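Local coordinates for uncharacterized protein (Bacteroides uniformis ATCC 8492, PDB 4Q68), which is probably an NlpC/P60-type N-acetylmuramoyl-L-alanine amidase, cleaving the bond between N-acetylmuramic acid and the peptide in cell-wall fragments, at residues Lys153-Leu158 with Gly232-Arg237; Tyr90-Ile95 with Glu116-Ser121; Ile12-Val17 with Ile34-Val39. All coordinates share one frame; numbering follows the deposited sequence.

Interaction 1 (Lys153-Leu158 with Gly232-Arg237); sequences KEVHYL and GIRVLR
Val155 covers one face of the Arg234 guanidinium, its CB 3.7 Å above the plane and over the centre of the group, and the two side chains cross at about a right angle. At the edge of the same guanidinium, in its plane, a water accepts from Arg234 NE at 2.8 Å. That water also donates to His156 O at 2.7 Å, so the arginine reaches the opposing backbone through a relay. The arginine chain is bent at its third torsion (chi3 68°), which turns the planar group in toward Val155, while Arg234 NH2 forms a salt bridge with Asp106. The ring of Tyr157 meets the other strand with an edge, CD2 lying 4.4 Å from Gly232 CA. Beyond these flat groups two backbone bonds close the junction. Leu158 N donates to Ile233 O at 2.8 Å, almost straight at 173°, and Ile233 N returns a bond of 3.0 Å to Leu158 O. Gly232 CA comes within 3.0 Å of Leu158 O, and a CB here would probably collide with that oxygen. Leu158 and Ile233 lie side by side, Leu158 CB 3.9 Å from Ile233 CG1, and Ile233 continues onto Ile177 of strand 176-181. Leu158 and Ile233 thus form an antiparallel hydrogen-bonded pair, joining short strand 158-159 to long strand 230-238 in the central antiparallel sheet of a papain-like NlpC/P60 fold.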
loop_
_atom_site.group_PDB
_atom_site.type_symbol
_atom_site.label_atom_id
_atom_site.label_comp_id
_atom_site.label_asym_id
_atom_site.label_seq_id
_atom_site.Cartn_x
_atom_site.Cartn_y
_atom_site.Cartn_z
ATOM N N LYS A 153 -6.503 -8.732 15.317
ATOM C CA LYS A 153 -6.005 -9.825 14.494
ATOM C C LYS A 153 -4.473 -9.775 14.474
ATOM O O LYS A 153 -3.887 -8.702 14.477
ATOM C CB LYS A 153 -6.586 -9.726 13.076
ATOM C CG LYS A 153 -8.113 -9.497 13.013
ATOM C CD LYS A 153 -8.892 -10.533 13.812
ATOM C CE LYS A 153 -10.387 -10.356 13.618
ATOM N NZ LYS A 153 -10.709 -10.124 12.188
ATOM N N GLU A 154 -3.837 -10.945 14.457
ATOM C CA GLU A 154 -2.369 -11.039 14.325
ATOM C C GLU A 154 -2.022 -11.082 12.853
ATOM O O GLU A 154 -2.642 -11.813 12.071
ATOM C CB GLU A 154 -1.735 -12.289 14.967
ATOM C CG GLU A 154 -1.677 -12.371 16.486
ATOM C CD GLU A 154 -0.834 -11.321 17.212
ATOM O OE1 GLU A 154 0.346 -11.063 16.878
ATOM O OE2 GLU A 154 -1.373 -10.794 18.183
ATOM N N VAL A 155 -1.016 -10.318 12.490
ATOM C CA VAL A 155 -0.443 -10.387 11.161
ATOM C C VAL A 155 1.049 -10.588 11.316
ATOM O O VAL A 155 1.644 -10.223 12.336
ATOM C CB VAL A 155 -0.726 -9.109 10.328
ATOM C CG1 VAL A 155 -2.216 -8.926 10.124
ATOM C CG2 VAL A 155 -0.136 -7.863 10.965
ATOM N N HIS A 156 1.667 -11.160 10.303
ATOM C CA HIS A 156 3.103 -11.335 10.302
ATOM C C HIS A 156 3.787 -10.132 9.701
ATOM O O HIS A 156 3.273 -9.510 8.772
ATOM C CB HIS A 156 3.472 -12.578 9.522
ATOM C CG HIS A 156 3.004 -13.840 10.165
ATOM N ND1 HIS A 156 3.879 -14.810 10.584
ATOM C CD2 HIS A 156 1.766 -14.303 10.458
ATOM C CE1 HIS A 156 3.205 -15.810 11.123
ATOM N NE2 HIS A 156 1.920 -15.524 11.069
ATOM N N TYR A 157 4.961 -9.803 10.218
ATOM C CA TYR A 157 5.743 -8.706 9.663
ATOM C C TYR A 157 7.206 -9.013 9.899
ATOM O O TYR A 157 7.546 -9.889 10.699
ATOM C CB TYR A 157 5.349 -7.344 10.283
ATOM C CG TYR A 157 5.901 -7.098 11.675
ATOM C CD1 TYR A 157 5.523 -7.888 12.748
ATOM C CD2 TYR A 157 6.827 -6.106 11.902
ATOM C CE1 TYR A 157 6.066 -7.699 14.005
ATOM C CE2 TYR A 157 7.366 -5.908 13.167
ATOM C CZ TYR A 157 6.982 -6.711 14.213
ATOM O OH TYR A 157 7.523 -6.543 15.470
ATOM N N LEU A 158 8.074 -8.286 9.204
ATOM C CA LEU A 158 9.509 -8.412 9.373
ATOM C C LEU A 158 9.989 -7.184 10.140
ATOM O O LEU A 158 9.931 -6.068 9.612
ATOM C CB LEU A 158 10.193 -8.462 8.002
ATOM C CG LEU A 158 11.707 -8.674 8.055
ATOM C CD1 LEU A 158 12.076 -10.067 8.564
ATOM C CD2 LEU A 158 12.307 -8.435 6.685
ATOM N N GLY A 232 9.079 -1.887 10.630
ATOM C CA GLY A 232 9.274 -3.103 9.864
ATOM C C GLY A 232 8.473 -3.057 8.595
ATOM O O GLY A 232 8.053 -1.975 8.163
ATOM N N ILE A 233 8.293 -4.229 7.980
ATOM C CA ILE A 233 7.556 -4.319 6.722
ATOM C C ILE A 233 6.653 -5.533 6.691
ATOM O O ILE A 233 6.954 -6.573 7.281
ATOM C CB ILE A 233 8.499 -4.345 5.473
ATOM C CG1 ILE A 233 9.462 -5.538 5.498
ATOM C CG2 ILE A 233 9.248 -3.024 5.363
ATOM C CD1 ILE A 233 10.325 -5.667 4.257
ATOM N N ARG A 234 5.563 -5.389 5.948
ATOM C CA ARG A 234 4.819 -6.496 5.386
ATOM C C ARG A 234 5.185 -6.572 3.904
ATOM O O ARG A 234 5.400 -5.548 3.257
ATOM C CB ARG A 234 3.304 -6.320 5.574
ATOM C CG ARG A 234 2.892 -6.279 7.037
ATOM C CD ARG A 234 1.409 -6.141 7.256
ATOM N NE ARG A 234 0.699 -7.344 6.829
ATOM C CZ ARG A 234 -0.611 -7.538 6.940
ATOM N NH1 ARG A 234 -1.398 -6.594 7.414
ATOM N NH2 ARG A 234 -1.151 -8.682 6.566
ATOM N N VAL A 235 5.278 -7.792 3.390
ATOM C CA VAL A 235 5.659 -8.056 2.014
ATOM C C VAL A 235 4.512 -8.810 1.352
ATOM O O VAL A 235 4.108 -9.881 1.826
ATOM C CB VAL A 235 6.951 -8.899 1.947
ATOM C CG1 VAL A 235 7.323 -9.198 0.507
ATOM C CG2 VAL A 235 8.086 -8.188 2.666
ATOM N N LEU A 236 3.976 -8.214 0.290
ATOM C CA LEU A 236 2.856 -8.775 -0.458
ATOM C C LEU A 236 3.309 -9.028 -1.886
ATOM O O LEU A 236 4.232 -8.381 -2.386
ATOM C CB LEU A 236 1.651 -7.830 -0.485
ATOM C CG LEU A 236 1.078 -7.345 0.849
ATOM C CD1 LEU A 236 0.892 -8.478 1.843
ATOM C CD2 LEU A 236 1.902 -6.214 1.459
ATOM N N ARG A 237 2.649 -9.957 -2.570
ATOM C CA ARG A 237 3.038 -10.318 -3.927
ATOM C C ARG A 237 1.800 -10.489 -4.786
ATOM O O ARG A 237 0.859 -11.192 -4.415
ATOM C CB ARG A 237 3.860 -11.601 -3.893
ATOM C CG ARG A 237 4.451 -12.040 -5.237
ATOM C CD ARG A 237 5.423 -13.190 -5.072
ATOM N NE ARG A 237 6.553 -12.766 -4.259
ATOM C CZ ARG A 237 7.264 -13.535 -3.442
ATOM N NH1 ARG A 237 7.030 -14.839 -3.319
ATOM N NH2 ARG A 237 8.237 -12.973 -2.731
HETATM O O HOH W 1 2.242 -9.679 6.312
#

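Interaction 2 (Tyr90-Ile95 with Glu116-Ser121); sequences YIADWI and ERLSIS. With NA (sodium ion), chain D.
Tyr90, the N-cap residue of helix 91-100, faces Ile120 across a CA-CA separation of 8.2 Å, and no backbone bond joins this helix start to the irregular chain after strand 115-117. The side chains do the joining. Ile120 sets its CG2 methyl squarely over one face of the Tyr90 ring, 3.3 Å from the centroid and 8° off the ring normal, a close CH-pi contact. CG2 is anti to the backbone N of Ile120, which points the methyl at the ring, and the two side chains slide past each other in opposite directions. Two residues on, in the first turn of the helix, Ala92 CB touches Leu118 CD1 at 3.8 Å and Ile120 CD1 at 3.9 Å. The Tyr90 hydroxyl is bonded outside the contact, to Glu147 OE2 and Met123 N. An alanine in place of Tyr90 would probably leave the Ile120 methyl without its aromatic face and Glu147 without its phenolic partner. Away from this apolar surface, Glu116 OE1, in the conformer described, binds a sodium ion at 2.4 Å, with waters also around it. The interface itself is therefore held by dispersion and CH-pi attraction, while the hydroxyl bonds probably hold the tip of the ring in place.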
loop_
_atom_site.group_PDB
_atom_site.type_symbol
_atom_site.label_atom_id
_atom_site.label_comp_id
_atom_site.label_asym_id
_atom_site.label_seq_id
_atom_site.Cartn_x
_atom_site.Cartn_y
_atom_site.Cartn_z
ATOM N N TYR A 90 -7.189 1.605 5.101
ATOM C CA TYR A 90 -6.197 0.954 5.939
ATOM C C TYR A 90 -5.529 -0.172 5.171
ATOM O O TYR A 90 -6.209 -1.029 4.594
ATOM C CB TYR A 90 -6.825 0.431 7.218
ATOM C CG TYR A 90 -7.286 1.493 8.172
ATOM C CD1 TYR A 90 -6.375 2.339 8.793
ATOM C CD2 TYR A 90 -8.632 1.634 8.498
ATOM C CE1 TYR A 90 -6.789 3.289 9.703
ATOM C CE2 TYR A 90 -9.051 2.574 9.423
ATOM C CZ TYR A 90 -8.123 3.389 10.034
ATOM O OH TYR A 90 -8.496 4.292 11.003
ATOM N N ILE A 91 -4.205 -0.196 5.184
ATOM C CA ILE A 91 -3.498 -1.159 4.376
ATOM C C ILE A 91 -3.725 -2.594 4.849
ATOM O O ILE A 91 -3.785 -3.494 4.024
ATOM C CB ILE A 91 -2.021 -0.762 4.209
ATOM C CG1 ILE A 91 -1.932 0.628 3.555
ATOM C CG2 ILE A 91 -1.269 -1.805 3.378
ATOM C CD1 ILE A 91 -2.777 0.811 2.284
ATOM N N ALA A 92 -3.947 -2.832 6.140
ATOM C CA ALA A 92 -4.296 -4.203 6.554
ATOM C C ALA A 92 -5.549 -4.663 5.816
ATOM O O ALA A 92 -5.663 -5.818 5.418
ATOM C CB ALA A 92 -4.515 -4.293 8.055
ATOM N N ASP A 93 -6.512 -3.753 5.662
ATOM C CA ASP A 93 -7.791 -4.050 4.996
ATOM C C ASP A 93 -7.589 -4.240 3.488
ATOM O O ASP A 93 -8.156 -5.147 2.878
ATOM C CB ASP A 93 -8.742 -2.885 5.280
ATOM C CG ASP A 93 -10.216 -3.250 5.210
ATOM O OD1 ASP A 93 -10.587 -4.438 5.079
ATOM O OD2 ASP A 93 -11.004 -2.287 5.334
ATOM N N TRP A 94 -6.755 -3.383 2.905
ATOM C CA TRP A 94 -6.350 -3.456 1.499
ATOM C C TRP A 94 -5.699 -4.816 1.198
ATOM O O TRP A 94 -6.015 -5.450 0.197
ATOM C CB TRP A 94 -5.403 -2.282 1.242
ATOM C CG TRP A 94 -4.991 -1.983 -0.160
ATOM C CD1 TRP A 94 -5.549 -1.042 -0.974
ATOM C CD2 TRP A 94 -3.862 -2.507 -0.866
ATOM N NE1 TRP A 94 -4.857 -0.965 -2.151
ATOM C CE2 TRP A 94 -3.807 -1.843 -2.108
ATOM C CE3 TRP A 94 -2.876 -3.456 -0.560
ATOM C CZ2 TRP A 94 -2.817 -2.114 -3.051
ATOM C CZ3 TRP A 94 -1.885 -3.711 -1.504
ATOM C CH2 TRP A 94 -1.872 -3.048 -2.732
ATOM N N ILE A 95 -4.807 -5.250 2.085
ATOM C CA ILE A 95 -4.159 -6.543 1.953
ATOM C C ILE A 95 -5.208 -7.647 2.039
ATOM O O ILE A 95 -5.227 -8.555 1.205
ATOM C CB ILE A 95 -3.090 -6.714 3.044
ATOM C CG1 ILE A 95 -1.918 -5.769 2.786
ATOM C CG2 ILE A 95 -2.625 -8.190 3.117
ATOM C CD1 ILE A 95 -0.981 -5.613 3.969
ATOM N N GLU A 116 2.478 -9.063 14.795
ATOM C CA GLU A 116 1.979 -7.954 15.589
ATOM C C GLU A 116 0.454 -7.968 15.552
ATOM O O GLU A 116 -0.158 -8.281 14.531
ATOM C CB GLU A 116 2.583 -6.595 15.152
ATOM C CG GLU A 116 2.245 -6.124 13.744
ATOM C CD GLU A 116 2.688 -4.696 13.442
ATOM O OE1 GLU A 116 3.488 -4.126 14.211
ATOM O OE2 GLU A 116 2.225 -4.146 12.422
ATOM N N ARG A 117 -0.139 -7.639 16.697
ATOM C CA ARG A 117 -1.583 -7.582 16.885
ATOM C C ARG A 117 -2.055 -6.207 16.398
ATOM O O ARG A 117 -1.630 -5.189 16.917
ATOM C CB ARG A 117 -1.946 -7.768 18.357
ATOM C CG ARG A 117 -3.447 -7.773 18.630
ATOM C CD ARG A 117 -3.667 -7.806 20.107
ATOM N NE ARG A 117 -5.059 -7.641 20.521
ATOM C CZ ARG A 117 -5.890 -8.645 20.774
ATOM N NH1 ARG A 117 -5.517 -9.904 20.557
ATOM N NH2 ARG A 117 -7.120 -8.388 21.222
ATOM N N LEU A 118 -2.927 -6.174 15.400
ATOM C CA LEU A 118 -3.384 -4.916 14.841
ATOM C C LEU A 118 -4.169 -4.108 15.866
ATOM O O LEU A 118 -4.993 -4.633 16.614
ATOM C CB LEU A 118 -4.249 -5.160 13.611
ATOM C CG LEU A 118 -3.531 -5.778 12.406
ATOM C CD1 LEU A 118 -4.557 -6.118 11.333
ATOM C CD2 LEU A 118 -2.458 -4.851 11.853
ATOM N N SER A 119 -3.908 -2.808 15.868
ATOM C CA SER A 119 -4.644 -1.854 16.670
ATOM C C SER A 119 -4.902 -0.650 15.765
ATOM O O SER A 119 -4.019 0.195 15.588
ATOM C CB SER A 119 -3.821 -1.510 17.912
ATOM O OG SER A 119 -4.460 -0.529 18.690
ATOM N N ILE A 120 -6.082 -0.625 15.161
ATOM C CA ILE A 120 -6.406 0.339 14.126
ATOM C C ILE A 120 -7.585 1.177 14.568
ATOM O O ILE A 120 -8.651 0.664 14.875
ATOM C CB ILE A 120 -6.653 -0.381 12.778
ATOM C CG1 ILE A 120 -5.363 -1.064 12.290
ATOM C CG2 ILE A 120 -7.163 0.595 11.746
ATOM C CD1 ILE A 120 -5.528 -1.956 11.057
ATOM N N SER A 121 -7.366 2.486 14.602
ATOM C CA SER A 121 -8.358 3.453 15.064
ATOM C C SER A 121 -8.062 4.901 14.671
ATOM O O SER A 121 -8.777 5.801 15.095
ATOM C CB SER A 121 -8.497 3.391 16.590
ATOM O OG SER A 121 -7.283 3.761 17.200
HETATM NA NA NA D . 4.844 -4.421 16.141
HETATM O O HOH W 2 4.393 -6.660 17.610
HETATM O O HOH W 3 7.051 -3.259 17.205
HETATM O O HOH W 4 2.876 -3.130 17.551
HETATM O O HOH W 5 4.355 -4.194 13.243
#

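Interaction 3 (Ile12-Val17 with Ile34-Val39); sequences IKYLDV and INCDEV
Two overlapping beta turns, type I from Ile12 to Leu15 and type II from Tyr14 to Val17, carry Tyr14 and Val17 against an Asx turn in Ile34-Val39, within the long connection between helix 2-12 and helix 41-53. In NlpC/P60 enzymes the catalytic cysteine starts a helix, probably helix 41-53 here; Cys36 lies in the loop before it and would not be that residue. Val17 buries the most surface here. Its CG1, anti to the backbone N (chi1 170°), reaches the peptide backbone 3.5 Å from Asp37 O and also lies 3.7 Å from Cys36 O. The same methyl touches Val39 CG1 at 4.1 Å. Tyr14 comes alongside, with CE2 3.5 Å from Cys36 O, the oxygen approaching the ring obliquely, and 4.1 Å from Cys36 CB. Leu44, Tyr47 and Val48 of helix 41-53 also pack against Tyr14, which thus bridges the turns, the loop and the helix. Backbone bonds between Val39 and both Pro18 and Val20 extend the association past Val17. Within the loop, Asn35 OD1 accepts from Asp37 N at 3.3 Å, closing the Asx turn. The amide nitrogen of that asparagine, ND2, donates to the anti lone pair of Glu38 OE1 at 2.9 Å.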
loop_
_atom_site.group_PDB
_atom_site.type_symbol
_atom_site.label_atom_id
_atom_site.label_comp_id
_atom_site.label_asym_id
_atom_site.label_seq_id
_atom_site.Cartn_x
_atom_site.Cartn_y
_atom_site.Cartn_z
ATOM N N ILE A 12 8.920 1.151 -12.503
ATOM C CA ILE A 12 9.999 1.969 -13.064
ATOM C C ILE A 12 9.459 2.982 -14.068
ATOM O O ILE A 12 9.991 4.085 -14.195
ATOM C CB ILE A 12 11.086 1.070 -13.709
ATOM C CG1 ILE A 12 11.915 0.373 -12.622
ATOM C CG2 ILE A 12 11.991 1.860 -14.672
ATOM C CD1 ILE A 12 12.600 1.313 -11.643
ATOM N N LYS A 13 8.386 2.629 -14.783
ATOM C CA LYS A 13 7.720 3.562 -15.712
ATOM C C LYS A 13 7.215 4.828 -15.060
ATOM O O LYS A 13 7.007 5.835 -15.739
ATOM C CB LYS A 13 6.521 2.921 -16.411
ATOM C CG LYS A 13 6.883 1.845 -17.400
ATOM C CD LYS A 13 5.671 1.324 -18.149
ATOM C CE LYS A 13 5.939 -0.027 -18.772
ATOM N NZ LYS A 13 4.681 -0.725 -19.152
ATOM N N TYR A 14 6.985 4.783 -13.742
ATOM C CA TYR A 14 6.523 5.957 -12.991
ATOM C C TYR A 14 7.648 6.834 -12.447
ATOM O O TYR A 14 7.367 7.850 -11.823
ATOM C CB TYR A 14 5.610 5.530 -11.830
ATOM C CG TYR A 14 4.206 5.223 -12.274
ATOM C CD1 TYR A 14 3.884 3.991 -12.820
ATOM C CD2 TYR A 14 3.190 6.170 -12.174
ATOM C CE1 TYR A 14 2.594 3.717 -13.257
ATOM C CE2 TYR A 14 1.901 5.895 -12.591
ATOM C CZ TYR A 14 1.607 4.677 -13.141
ATOM O OH TYR A 14 0.325 4.435 -13.579
ATOM N N LEU A 15 8.918 6.490 -12.672
ATOM C CA LEU A 15 9.971 7.360 -12.167
ATOM C C LEU A 15 9.728 8.778 -12.667
ATOM O O LEU A 15 9.360 8.988 -13.827
ATOM C CB LEU A 15 11.363 6.873 -12.576
ATOM C CG LEU A 15 11.822 5.581 -11.901
ATOM C CD1 LEU A 15 13.150 5.160 -12.467
ATOM C CD2 LEU A 15 11.944 5.740 -10.390
ATOM N N ASP A 16 9.951 9.733 -11.774
ATOM C CA ASP A 16 9.852 11.171 -12.025
ATOM C C ASP A 16 8.430 11.709 -12.053
ATOM O O ASP A 16 8.253 12.921 -12.142
ATOM C CB ASP A 16 10.670 11.578 -13.267
ATOM C CG ASP A 16 12.127 11.212 -13.124
ATOM O OD1 ASP A 16 12.690 11.483 -12.034
ATOM O OD2 ASP A 16 12.728 10.667 -14.081
ATOM N N VAL A 17 7.419 10.847 -11.930
ATOM C CA VAL A 17 6.055 11.336 -11.810
ATOM C C VAL A 17 5.940 12.121 -10.498
ATOM O O VAL A 17 6.394 11.649 -9.452
ATOM C CB VAL A 17 5.043 10.186 -11.849
ATOM C CG1 VAL A 17 3.641 10.666 -11.479
ATOM C CG2 VAL A 17 5.025 9.558 -13.238
ATOM N N ILE A 34 -8.836 8.242 -11.492
ATOM C CA ILE A 34 -7.603 7.804 -12.105
ATOM C C ILE A 34 -6.746 9.026 -12.412
ATOM O O ILE A 34 -7.101 9.838 -13.269
ATOM C CB ILE A 34 -7.863 6.976 -13.372
ATOM C CG1 ILE A 34 -8.756 5.771 -13.031
ATOM C CG2 ILE A 34 -6.540 6.520 -13.989
ATOM C CD1 ILE A 34 -9.146 4.911 -14.228
ATOM N N ASN A 35 -5.654 9.176 -11.678
ATOM C CA ASN A 35 -4.709 10.267 -11.889
ATOM C C ASN A 35 -3.314 9.685 -11.858
ATOM O O ASN A 35 -2.659 9.637 -10.823
ATOM C CB ASN A 35 -4.873 11.358 -10.835
ATOM C CG ASN A 35 -4.048 12.594 -11.141
ATOM O OD1 ASN A 35 -3.158 12.556 -11.998
ATOM N ND2 ASN A 35 -4.341 13.691 -10.446
ATOM N N CYS A 36 -2.858 9.243 -13.020
ATOM C CA CYS A 36 -1.569 8.579 -13.102
ATOM C C CYS A 36 -0.406 9.567 -13.239
ATOM O O CYS A 36 0.749 9.136 -13.198
ATOM C CB CYS A 36 -1.543 7.536 -14.223
ATOM S SG CYS A 36 -2.774 6.212 -14.002
ATOM N N ASP A 37 -0.697 10.866 -13.357
ATOM C CA ASP A 37 0.309 11.918 -13.507
ATOM C C ASP A 37 0.663 12.604 -12.173
ATOM O O ASP A 37 1.566 13.426 -12.127
ATOM C CB ASP A 37 -0.181 13.000 -14.486
ATOM C CG ASP A 37 -0.586 12.449 -15.861
ATOM O OD1 ASP A 37 -0.111 11.371 -16.281
ATOM O OD2 ASP A 37 -1.386 13.125 -16.539
ATOM N N GLU A 38 -0.084 12.288 -11.116
ATOM C CA GLU A 38 0.104 12.891 -9.796
ATOM C C GLU A 38 -0.217 11.770 -8.824
ATOM O O GLU A 38 -1.362 11.327 -8.785
ATOM C CB GLU A 38 -0.855 14.068 -9.597
ATOM C CG GLU A 38 -0.661 15.223 -10.559
ATOM C CD GLU A 38 -1.609 16.365 -10.295
ATOM O OE1 GLU A 38 -2.814 16.112 -10.120
ATOM O OE2 GLU A 38 -1.152 17.531 -10.290
ATOM N N VAL A 39 0.767 11.304 -8.057
ATOM C CA VAL A 39 0.570 10.116 -7.227
ATOM C C VAL A 39 1.021 10.343 -5.793
ATOM O O VAL A 39 1.813 11.238 -5.513
ATOM C CB VAL A 39 1.313 8.886 -7.819
ATOM C CG1 VAL A 39 0.862 8.623 -9.241
ATOM C CG2 VAL A 39 2.821 9.052 -7.745
#

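How the interactions relate
Along the chain interaction 3 closes first, then interaction 2, then interaction 1. Interactions 1 and 2 are neighbours, their centres 10 Å apart, because strands 154-156 and 115-117 pair in a two-stranded antiparallel sheet; probable hydrogen bonds run from Glu116 N to Val155 O and from Leu118 N to Lys153 O. Arg234 also touches Ala92 and Ile95, so the start of helix 91-100 is packed between strand 230-238 and the chain that follows strand 115-117. Interaction 3 stands apart, about 26 Å from each of the others between centres, across the middle of the molecule. Interactions 1 and 2 join both sheets and helix 91-100, while interaction 3 packs the connection ahead of helix 41-53.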